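Local atomic coordinates of putative sugar ABC transporter, substrate-binding protein (PDB entry 4WZZ), a protein that binds L-rhamnose and probably delivers it, as a solute-binding protein, to a sugar ABC transporter. Residues 94-105 / 117-128; 150-158 / 302-313. All blocks are in the same frame, centred on the assembly; numbering follows the deposited sequence. Where two conformers were deposited one is given.

Contact 1 of 2, residues 94-105 / 117-128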
loop_
_atom_site.group_PDB
_atom_site.type_symbol
_atom_site.label_atom_id
_atom_site.label_comp_id
_atom_site.label_asym_id
_atom_site.label_seq_id
_atom_site.Cartn_x
_atom_site.Cartn_y
_atom_site.Cartn_z
ATOM N N SER A 94 -6.100 14.324 -5.745
ATOM C CA SER A 94 -6.242 13.898 -4.361
ATOM C C SER A 94 -6.624 12.421 -4.320
ATOM O O SER A 94 -7.037 11.849 -5.333
ATOM C CB SER A 94 -7.255 14.772 -3.619
ATOM O OG SER A 94 -8.581 14.437 -3.975
ATOM N N ALA A 95 -6.484 11.806 -3.150
ATOM C CA ALA A 95 -6.717 10.379 -3.008
ATOM C C ALA A 95 -8.184 10.030 -2.857
ATOM O O ALA A 95 -8.578 9.341 -1.915
ATOM C CB ALA A 95 -5.921 9.828 -1.822
ATOM N N THR A 96 -8.980 10.497 -3.810
ATOM C CA THR A 96 -10.420 10.292 -3.804
ATOM C C THR A 96 -10.890 9.535 -5.038
ATOM O O THR A 96 -10.205 9.484 -6.061
ATOM C CB THR A 96 -11.164 11.628 -3.813
ATOM O OG1 THR A 96 -10.906 12.315 -5.055
ATOM C CG2 THR A 96 -10.732 12.478 -2.638
ATOM N N ALA A 97 -12.065 8.936 -4.925
ATOM C CA ALA A 97 -12.700 8.260 -6.050
ATOM C C ALA A 97 -12.967 9.224 -7.207
ATOM O O ALA A 97 -12.673 8.917 -8.360
ATOM C CB ALA A 97 -13.986 7.615 -5.588
ATOM N N GLU A 98 -13.512 10.397 -6.890
ATOM C CA GLU A 98 -13.829 11.391 -7.912
ATOM C C GLU A 98 -12.627 11.727 -8.797
ATOM O O GLU A 98 -12.744 11.736 -10.019
ATOM C CB GLU A 98 -14.364 12.666 -7.259
ATOM C CG GLU A 98 -14.675 13.776 -8.250
ATOM C CD GLU A 98 -15.289 15.010 -7.597
ATOM O OE1 GLU A 98 -15.397 15.047 -6.349
ATOM O OE2 GLU A 98 -15.661 15.948 -8.343
ATOM N N ASP A 99 -11.474 12.004 -8.194
ATOM C CA ASP A 99 -10.319 12.394 -8.991
ATOM C C ASP A 99 -9.777 11.223 -9.793
ATOM O O ASP A 99 -9.228 11.406 -10.874
ATOM C CB ASP A 99 -9.231 13.031 -8.119
ATOM C CG ASP A 99 -9.583 14.441 -7.692
ATOM O OD1 ASP A 99 -10.557 15.002 -8.246
ATOM O OD2 ASP A 99 -8.879 15.005 -6.828
ATOM N N GLN A 100 -9.961 10.016 -9.284
ATOM C CA GLN A 100 -9.553 8.819 -10.007
ATOM C C GLN A 100 -10.400 8.494 -11.218
ATOM O O GLN A 100 -9.898 8.021 -12.234
ATOM C CB GLN A 100 -9.529 7.605 -9.075
ATOM C CG GLN A 100 -8.155 7.144 -8.907
ATOM C CD GLN A 100 -7.978 5.994 -7.965
ATOM O OE1 GLN A 100 -8.935 5.458 -7.386
ATOM N NE2 GLN A 100 -6.718 5.595 -7.803
ATOM N N ILE A 101 -11.699 8.718 -11.099
ATOM C CA ILE A 101 -12.603 8.472 -12.185
ATOM C C ILE A 101 -12.228 9.358 -13.366
ATOM O O ILE A 101 -12.256 8.928 -14.513
ATOM C CB ILE A 101 -14.049 8.723 -11.737
ATOM C CG1 ILE A 101 -14.468 7.615 -10.763
ATOM C CG2 ILE A 101 -14.952 8.756 -12.940
ATOM C CD1 ILE A 101 -15.684 7.949 -9.893
ATOM N N THR A 102 -11.844 10.597 -13.083
ATOM C CA THR A 102 -11.391 11.484 -14.133
ATOM C C THR A 102 -10.207 10.845 -14.871
ATOM O O THR A 102 -10.144 10.878 -16.095
ATOM C CB THR A 102 -10.995 12.848 -13.554
ATOM O OG1 THR A 102 -12.151 13.441 -12.963
ATOM C CG2 THR A 102 -10.447 13.764 -14.631
ATOM N N CYS A 103 -9.284 10.253 -14.122
ATOM C CA CYS A 103 -8.123 9.605 -14.744
ATOM C C CYS A 103 -8.523 8.358 -15.525
ATOM O O CYS A 103 -7.976 8.083 -16.586
ATOM C CB CYS A 103 -7.052 9.245 -13.704
ATOM S SG CYS A 103 -6.344 10.665 -12.848
ATOM N N ILE A 104 -9.454 7.576 -15.001
ATOM C CA ILE A 104 -9.892 6.387 -15.731
ATOM C C ILE A 104 -10.472 6.819 -17.048
ATOM O O ILE A 104 -10.198 6.231 -18.101
ATOM C CB ILE A 104 -10.941 5.606 -14.953
ATOM C CG1 ILE A 104 -10.307 5.066 -13.668
ATOM C CG2 ILE A 104 -11.509 4.485 -15.828
ATOM C CD1 ILE A 104 -11.293 4.728 -12.591
ATOM N N ASN A 105 -11.299 7.850 -16.994
ATOM C CA ASN A 105 -11.932 8.335 -18.207
ATOM C C ASN A 105 -10.917 8.854 -19.226
ATOM O O ASN A 105 -11.109 8.670 -20.427
ATOM C CB ASN A 105 -13.001 9.386 -17.888
ATOM C CG ASN A 105 -14.225 8.780 -17.200
ATOM O OD1 ASN A 105 -14.531 7.600 -17.386
ATOM N ND2 ASN A 105 -14.927 9.589 -16.402
ATOM N N ILE A 117 -4.742 -0.116 -11.646
ATOM C CA ILE A 117 -5.215 0.918 -10.744
ATOM C C ILE A 117 -5.095 0.566 -9.257
ATOM O O ILE A 117 -5.380 -0.551 -8.840
ATOM C CB ILE A 117 -6.640 1.319 -11.101
ATOM C CG1 ILE A 117 -7.100 2.485 -10.224
ATOM C CG2 ILE A 117 -7.591 0.118 -11.037
ATOM C CD1 ILE A 117 -8.194 3.328 -10.864
ATOM N N ALA A 118 -4.644 1.555 -8.487
ATOM C CA ALA A 118 -4.579 1.485 -7.031
ATOM C C ALA A 118 -5.760 2.275 -6.501
ATOM O O ALA A 118 -5.763 3.513 -6.531
ATOM C CB ALA A 118 -3.282 2.073 -6.525
ATOM N N ALA A 119 -6.785 1.551 -6.055
ATOM C CA ALA A 119 -8.098 2.134 -5.826
ATOM C C ALA A 119 -8.201 3.025 -4.616
ATOM O O ALA A 119 -7.748 2.668 -3.528
ATOM C CB ALA A 119 -9.156 1.011 -5.706
ATOM N N ASN A 120 -8.837 4.175 -4.804
ATOM C CA ASN A 120 -9.141 5.080 -3.692
ATOM C C ASN A 120 -10.473 4.759 -3.036
ATOM O O ASN A 120 -10.818 5.317 -1.989
ATOM C CB ASN A 120 -9.143 6.525 -4.166
ATOM C CG ASN A 120 -7.749 7.031 -4.473
ATOM O OD1 ASN A 120 -6.772 6.572 -3.886
ATOM N ND2 ASN A 120 -7.649 7.976 -5.389
ATOM N N ASP A 121 -11.218 3.851 -3.650
ATOM C CA ASP A 121 -12.503 3.398 -3.114
ATOM C C ASP A 121 -12.761 2.045 -3.749
ATOM O O ASP A 121 -12.439 1.826 -4.929
ATOM C CB ASP A 121 -13.611 4.386 -3.465
ATOM C CG ASP A 121 -14.963 4.036 -2.811
ATOM O OD1 ASP A 121 -15.641 3.087 -3.269
ATOM O OD2 ASP A 121 -15.349 4.738 -1.855
ATOM N N THR A 122 -13.329 1.132 -2.972
ATOM C CA THR A 122 -13.417 -0.241 -3.401
ATOM C C THR A 122 -14.488 -0.407 -4.483
ATOM O O THR A 122 -14.351 -1.245 -5.382
ATOM C CB THR A 122 -13.745 -1.139 -2.202
ATOM O OG1 THR A 122 -13.018 -0.661 -1.055
ATOM C CG2 THR A 122 -13.357 -2.565 -2.496
ATOM N N ASP A 123 -15.530 0.417 -4.400
ATOM C CA ASP A 123 -16.732 0.237 -5.219
ATOM C C ASP A 123 -17.056 1.372 -6.208
ATOM O O ASP A 123 -17.685 1.147 -7.246
ATOM C CB ASP A 123 -17.935 0.056 -4.298
ATOM C CG ASP A 123 -17.876 -1.240 -3.501
ATOM O OD1 ASP A 123 -17.377 -2.257 -4.019
ATOM O OD2 ASP A 123 -18.333 -1.238 -2.344
ATOM N N ALA A 124 -16.655 2.588 -5.870
ATOM C CA ALA A 124 -17.040 3.777 -6.629
ATOM C C ALA A 124 -16.466 3.794 -8.038
ATOM O O ALA A 124 -17.007 4.460 -8.925
ATOM C CB ALA A 124 -16.628 5.035 -5.870
ATOM N N LEU A 125 -15.385 3.057 -8.257
ATOM C CA LEU A 125 -14.740 3.047 -9.566
ATOM C C LEU A 125 -15.382 2.055 -10.532
ATOM O O LEU A 125 -14.986 1.974 -11.699
ATOM C CB LEU A 125 -13.260 2.702 -9.404
ATOM C CG LEU A 125 -12.493 3.484 -8.342
ATOM C CD1 LEU A 125 -11.074 2.962 -8.301
ATOM C CD2 LEU A 125 -12.519 4.975 -8.656
ATOM N N GLU A 126 -16.367 1.296 -10.051
ATOM C CA GLU A 126 -16.846 0.148 -10.801
ATOM C C GLU A 126 -17.485 0.566 -12.134
ATOM O O GLU A 126 -17.246 -0.075 -13.155
ATOM C CB GLU A 126 -17.807 -0.721 -9.976
ATOM C CG GLU A 126 -18.400 -1.879 -10.800
ATOM C CD GLU A 126 -19.096 -2.953 -9.976
ATOM O OE1 GLU A 126 -19.073 -2.907 -8.723
ATOM O OE2 GLU A 126 -19.667 -3.861 -10.610
ATOM N N PRO A 127 -18.304 1.624 -12.133
ATOM C CA PRO A 127 -18.877 1.981 -13.441
ATOM C C PRO A 127 -17.827 2.369 -14.488
ATOM O O PRO A 127 -17.916 1.911 -15.630
ATOM C CB PRO A 127 -19.774 3.175 -13.113
ATOM C CG PRO A 127 -20.157 2.972 -11.693
ATOM C CD PRO A 127 -18.964 2.343 -11.030
ATOM N N ALA A 128 -16.850 3.189 -14.115
ATOM C CA ALA A 128 -15.855 3.625 -15.087
ATOM C C ALA A 128 -14.991 2.454 -15.550
ATOM O O ALA A 128 -14.659 2.345 -16.740
ATOM C CB ALA A 128 -15.003 4.730 -14.513
HETATM O O HOH W 1 -7.320 6.741 -1.144
#

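Contact 2 of 2, residues 150-158 / 302-313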
loop_
_atom_site.group_PDB
_atom_site.type_symbol
_atom_site.label_atom_id
_atom_site.label_comp_id
_atom_site.label_asym_id
_atom_site.label_seq_id
_atom_site.Cartn_x
_atom_site.Cartn_y
_atom_site.Cartn_z
ATOM N N SER A 150 -14.571 -5.443 -10.702
ATOM C CA SER A 150 -13.965 -4.305 -11.376
ATOM C C SER A 150 -12.561 -4.603 -11.899
ATOM O O SER A 150 -11.858 -3.685 -12.320
ATOM C CB SER A 150 -13.903 -3.118 -10.398
ATOM O OG SER A 150 -15.209 -2.685 -10.036
ATOM N N ARG A 151 -12.140 -5.862 -11.850
ATOM C CA ARG A 151 -10.759 -6.215 -12.185
ATOM C C ARG A 151 -10.639 -7.663 -12.643
ATOM O O ARG A 151 -11.533 -8.472 -12.401
ATOM C CB ARG A 151 -9.865 -6.038 -10.948
ATOM C CG ARG A 151 -10.055 -7.155 -9.931
ATOM C CD ARG A 151 -9.231 -6.953 -8.692
ATOM N NE ARG A 151 -9.131 -8.180 -7.887
ATOM C CZ ARG A 151 -9.631 -8.340 -6.660
ATOM N NH1 ARG A 151 -10.333 -7.386 -6.059
ATOM N NH2 ARG A 151 -9.431 -9.483 -6.021
ATOM N N LYS A 152 -9.533 -7.994 -13.297
ATOM C CA LYS A 152 -9.254 -9.385 -13.625
ATOM C C LYS A 152 -8.380 -10.013 -12.537
ATOM O O LYS A 152 -8.436 -11.226 -12.325
ATOM C CB LYS A 152 -8.617 -9.502 -15.014
ATOM C CG LYS A 152 -9.615 -9.254 -16.119
ATOM C CD LYS A 152 -8.981 -9.460 -17.473
ATOM C CE LYS A 152 -10.014 -9.686 -18.548
ATOM N NZ LYS A 152 -9.406 -9.502 -19.897
ATOM N N VAL A 153 -7.606 -9.191 -11.827
ATOM C CA VAL A 153 -6.740 -9.685 -10.765
ATOM C C VAL A 153 -6.221 -8.512 -9.933
ATOM O O VAL A 153 -6.162 -7.397 -10.431
ATOM C CB VAL A 153 -5.550 -10.485 -11.327
ATOM C CG1 VAL A 153 -4.586 -9.576 -12.116
ATOM C CG2 VAL A 153 -4.844 -11.268 -10.212
ATOM N N PHE A 154 -5.875 -8.787 -8.677
ATOM C CA PHE A 154 -5.265 -7.789 -7.778
ATOM C C PHE A 154 -3.837 -8.187 -7.477
ATOM O O PHE A 154 -3.546 -9.355 -7.200
ATOM C CB PHE A 154 -6.053 -7.693 -6.469
ATOM C CG PHE A 154 -5.475 -6.709 -5.478
ATOM C CD1 PHE A 154 -5.299 -5.392 -5.837
ATOM C CD2 PHE A 154 -5.132 -7.102 -4.183
ATOM C CE1 PHE A 154 -4.779 -4.471 -4.963
ATOM C CE2 PHE A 154 -4.604 -6.176 -3.306
ATOM C CZ PHE A 154 -4.430 -4.856 -3.704
ATOM N N VAL A 155 -2.931 -7.224 -7.550
ATOM C CA VAL A 155 -1.535 -7.473 -7.221
ATOM C C VAL A 155 -1.305 -6.860 -5.863
ATOM O O VAL A 155 -1.310 -5.635 -5.714
ATOM C CB VAL A 155 -0.560 -6.906 -8.261
ATOM C CG1 VAL A 155 0.870 -7.247 -7.875
ATOM C CG2 VAL A 155 -0.876 -7.474 -9.628
ATOM N N ASN A 156 -1.118 -7.733 -4.873
ATOM C CA ASN A 156 -1.043 -7.343 -3.450
ATOM C C ASN A 156 0.407 -7.389 -2.982
ATOM O O ASN A 156 1.126 -8.372 -3.239
ATOM C CB ASN A 156 -1.885 -8.329 -2.615
ATOM C CG ASN A 156 -2.355 -7.751 -1.295
ATOM O OD1 ASN A 156 -1.862 -6.722 -0.835
ATOM N ND2 ASN A 156 -3.316 -8.436 -0.656
ATOM N N GLN A 157 0.853 -6.307 -2.329
ATOM C CA GLN A 157 2.223 -6.174 -1.835
ATOM C C GLN A 157 2.608 -7.248 -0.831
ATOM O O GLN A 157 3.757 -7.657 -0.750
ATOM C CB GLN A 157 2.403 -4.797 -1.188
ATOM C CG GLN A 157 1.232 -4.346 -0.305
ATOM C CD GLN A 157 0.268 -3.454 -1.026
ATOM O OE1 GLN A 157 -0.372 -3.878 -1.986
ATOM N NE2 GLN A 157 0.167 -2.208 -0.598
ATOM N N ALA A 158 1.642 -7.698 -0.047
ATOM C CA ALA A 158 1.897 -8.722 0.967
ATOM C C ALA A 158 0.560 -9.286 1.372
ATOM O O ALA A 158 -0.471 -8.699 1.073
ATOM C CB ALA A 158 2.631 -8.132 2.169
ATOM N N LEU A 302 6.676 -3.955 -6.604
ATOM C CA LEU A 302 5.223 -4.070 -6.686
ATOM C C LEU A 302 4.818 -3.587 -8.073
ATOM O O LEU A 302 4.024 -4.229 -8.774
ATOM C CB LEU A 302 4.525 -3.244 -5.615
ATOM C CG LEU A 302 2.999 -3.223 -5.715
ATOM C CD1 LEU A 302 2.427 -4.638 -5.565
ATOM C CD2 LEU A 302 2.348 -2.309 -4.675
ATOM N N GLY A 303 5.389 -2.459 -8.478
ATOM C CA GLY A 303 5.121 -1.935 -9.808
ATOM C C GLY A 303 5.612 -2.874 -10.888
ATOM O O GLY A 303 4.910 -3.092 -11.885
ATOM N N ASN A 304 6.825 -3.415 -10.709
ATOM C CA ASN A 304 7.378 -4.379 -11.664
ATOM C C ASN A 304 6.410 -5.541 -11.875
ATOM O O ASN A 304 6.122 -5.925 -13.005
ATOM C CB ASN A 304 8.690 -5.012 -11.182
ATOM C CG ASN A 304 9.858 -4.050 -11.055
ATOM O OD1 ASN A 304 10.820 -4.385 -10.361
ATOM N ND2 ASN A 304 9.827 -2.905 -11.731
ATOM N N LEU A 305 5.952 -6.138 -10.776
ATOM C CA LEU A 305 5.147 -7.363 -10.866
ATOM C C LEU A 305 3.808 -7.052 -11.508
ATOM O O LEU A 305 3.296 -7.821 -12.319
ATOM C CB LEU A 305 4.933 -7.950 -9.467
ATOM C CG LEU A 305 4.033 -9.178 -9.421
ATOM C CD1 LEU A 305 4.592 -10.289 -10.278
ATOM C CD2 LEU A 305 3.867 -9.633 -7.986
ATOM N N ALA A 306 3.228 -5.916 -11.139
ATOM C CA ALA A 306 1.978 -5.488 -11.746
ATOM C C ALA A 306 2.142 -5.298 -13.248
ATOM O O ALA A 306 1.214 -5.599 -14.023
ATOM C CB ALA A 306 1.474 -4.206 -11.091
ATOM N N ALA A 307 3.315 -4.818 -13.669
ATOM C CA ALA A 307 3.590 -4.678 -15.097
ATOM C C ALA A 307 3.707 -6.048 -15.768
ATOM O O ALA A 307 3.135 -6.263 -16.835
ATOM C CB ALA A 307 4.859 -3.842 -15.337
ATOM N N TYR A 308 4.440 -6.979 -15.161
ATOM C CA TYR A 308 4.543 -8.315 -15.752
ATOM C C TYR A 308 3.163 -8.954 -15.887
ATOM O O TYR A 308 2.850 -9.605 -16.904
ATOM C CB TYR A 308 5.475 -9.216 -14.943
ATOM C CG TYR A 308 6.934 -8.858 -15.083
ATOM C CD1 TYR A 308 7.561 -8.901 -16.318
ATOM C CD2 TYR A 308 7.693 -8.482 -13.973
ATOM C CE1 TYR A 308 8.897 -8.578 -16.455
ATOM C CE2 TYR A 308 9.028 -8.164 -14.099
ATOM C CZ TYR A 308 9.629 -8.217 -15.343
ATOM O OH TYR A 308 10.958 -7.894 -15.493
ATOM N N ALA A 309 2.327 -8.780 -14.866
ATOM C CA ALA A 309 0.993 -9.366 -14.866
ATOM C C ALA A 309 0.103 -8.680 -15.899
ATOM O O ALA A 309 -0.697 -9.336 -16.584
ATOM C CB ALA A 309 0.364 -9.292 -13.465
ATOM N N SER A 310 0.268 -7.366 -16.046
ATOM C CA SER A 310 -0.464 -6.619 -17.056
ATOM C C SER A 310 -0.126 -7.129 -18.462
ATOM O O SER A 310 -1.005 -7.341 -19.293
ATOM C CB SER A 310 -0.093 -5.138 -16.986
ATOM O OG SER A 310 -0.499 -4.585 -15.748
ATOM N N ILE A 311 1.164 -7.294 -18.733
ATOM C CA ILE A 311 1.600 -7.794 -20.036
ATOM C C ILE A 311 1.046 -9.189 -20.255
ATOM O O ILE A 311 0.669 -9.538 -21.375
ATOM C CB ILE A 311 3.121 -7.822 -20.159
ATOM C CG1 ILE A 311 3.673 -6.389 -20.113
ATOM C CG2 ILE A 311 3.544 -8.479 -21.488
ATOM C CD1 ILE A 311 5.173 -6.306 -19.944
ATOM N N SER A 312 0.985 -9.980 -19.183
ATOM C CA SER A 312 0.500 -11.359 -19.284
ATOM C C SER A 312 -0.985 -11.412 -19.627
ATOM O O SER A 312 -1.409 -12.251 -20.422
ATOM C CB SER A 312 0.793 -12.126 -18.001
ATOM O OG SER A 312 2.191 -12.272 -17.830
ATOM N N LEU A 313 -1.770 -10.511 -19.038
ATOM C CA LEU A 313 -3.166 -10.323 -19.431
ATOM C C LEU A 313 -3.323 -9.902 -20.893
ATOM O O LEU A 313 -4.175 -10.443 -21.610
ATOM C CB LEU A 313 -3.843 -9.279 -18.543
ATOM C CG LEU A 313 -4.149 -9.654 -17.093
ATOM C CD1 LEU A 313 -4.602 -8.422 -16.324
ATOM C CD2 LEU A 313 -5.197 -10.765 -16.985
#

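Contact 1 of 2, residues 94-105 / 117-128
The side-chain amides of Gln100 and Asn120 lie face against face, their planes only 12° apart, with Gln100 CD 3.3 Å from Asn120 ND2. The Gln100 amide both donates to and accepts from the backbone of the opposite segment. NE2 donates to Ala118 O at 2.6 Å, with that oxygen lying in the amide plane, while OE1 accepts from Asn120 N at 2.9 Å, the donor somewhat tilted from the carbonyl plane. The chain is extended beyond CG, and chi1 of -113°, off the staggered positions, carries the amide to the 118-120 backbone. Asn120 in turn donates through ND2 to Thr96 O at 3.0 Å, but from 59° out of the carbonyl plane; Gln100 N approaches that oxygen from the other face.

This lies in the Rossmann-like alpha/beta domain of a type I periplasmic binding protein, at a beta-alpha-beta crossover. Helix 97-110 spans from strand 86-90 to strand 114-117, crossing strand 56-60 between them, and its first turns pack on the loop that leads into helix 126-134. Two further bonds join the same amides to the residues just after strand 56-60: Gln100 NE2 donates to Val61 O and Asn120 ND2 to Lys62 O. Asn120 thus grips the backbone of a rhamnose-pocket residue, consistent with a second-shell role.

The apolar part starts at the first helical residue, where Ala97 CB meets Ala124 CB at 3.7 Å. Ile101 CG1 lies 3.9 Å from Leu125 CD2, and Ile104 spreads its branches: CD1 meets Ile117 CD1, the two side chains nearly perpendicular, whereas CG2, anti to the backbone N, presses on Ala128 CB at 3.7 Å. At the loop end a water donates to both Ala95 O and Asn120 OD1, the latter at 2.8 Å.

Contact 2 of 2, residues 150-158 / 302-313
Val155 and Leu302 meet methyl to methyl, Val155 CG1 lying 3.8 Å from Leu302 CD1, the two side chains running alongside in opposite senses. The apolar contacts form one line along the helix. With CG1 anti to the backbone N (chi1 -178°), Val155 forks over it: CG1 also touches Leu305 CD2 at 3.8 Å, while CG2 settles 4.1 Å from Ala306 CA. Here Val155 CA and Ala306 CA come within 6.1 Å, a close approach that fits a helix position carrying only a methyl. One turn on, Ala309 CB borders the same CG2 methyl more loosely. At the other end Leu313 is flanked by the aliphatic part of Lys152, with Lys152 CD 4.0 Å from Leu313 CD2.

These contacts seat helix 299-315 against one face of the eight-stranded sheet of an alpha/beta domain in the type I binding-protein fold. Strand 154-156 and the helix segment run nearly antiparallel, at 155°, with axes 8.9 Å apart; Leu140 and Leu142 of the adjoining strand 138-142 and Ile351 of strand 349-352 extend the apolar surface.

Polar groups gather at the strand's end. Gln157 touches the bound rhamnose; chi2 of -96° turns its chain, and NE2 donates to Asp143, another pocket residue. Leu302 packs behind it, with CD1 4.0 Å from Gln157 N, a buried backbone N-H for which no acceptor was modelled.

In the fold
Both contacts belong to the domain built on the eight-stranded sheet, with centres about 17 Å apart; contact 1 is complete before the chain enters contact 2. They occupy opposite faces of that sheet, helices 97-110 and 126-134 on one and helix 299-315 on the other, and meet where Glu126 CB packs on Ser150 OG at 3.3 Å. Contact 1 joins neighbours in the chain, whereas contact 2 brings back a helix from 144 residues away, after the four-stranded sheet. Contact 2 supplies Gln157, about 3 Å from the sugar; contact 1 only borders the site, the Ala118 side chain being about 6 Å away. Together they probably fix one domain of a two-domain protein that holds its ligand between the domains.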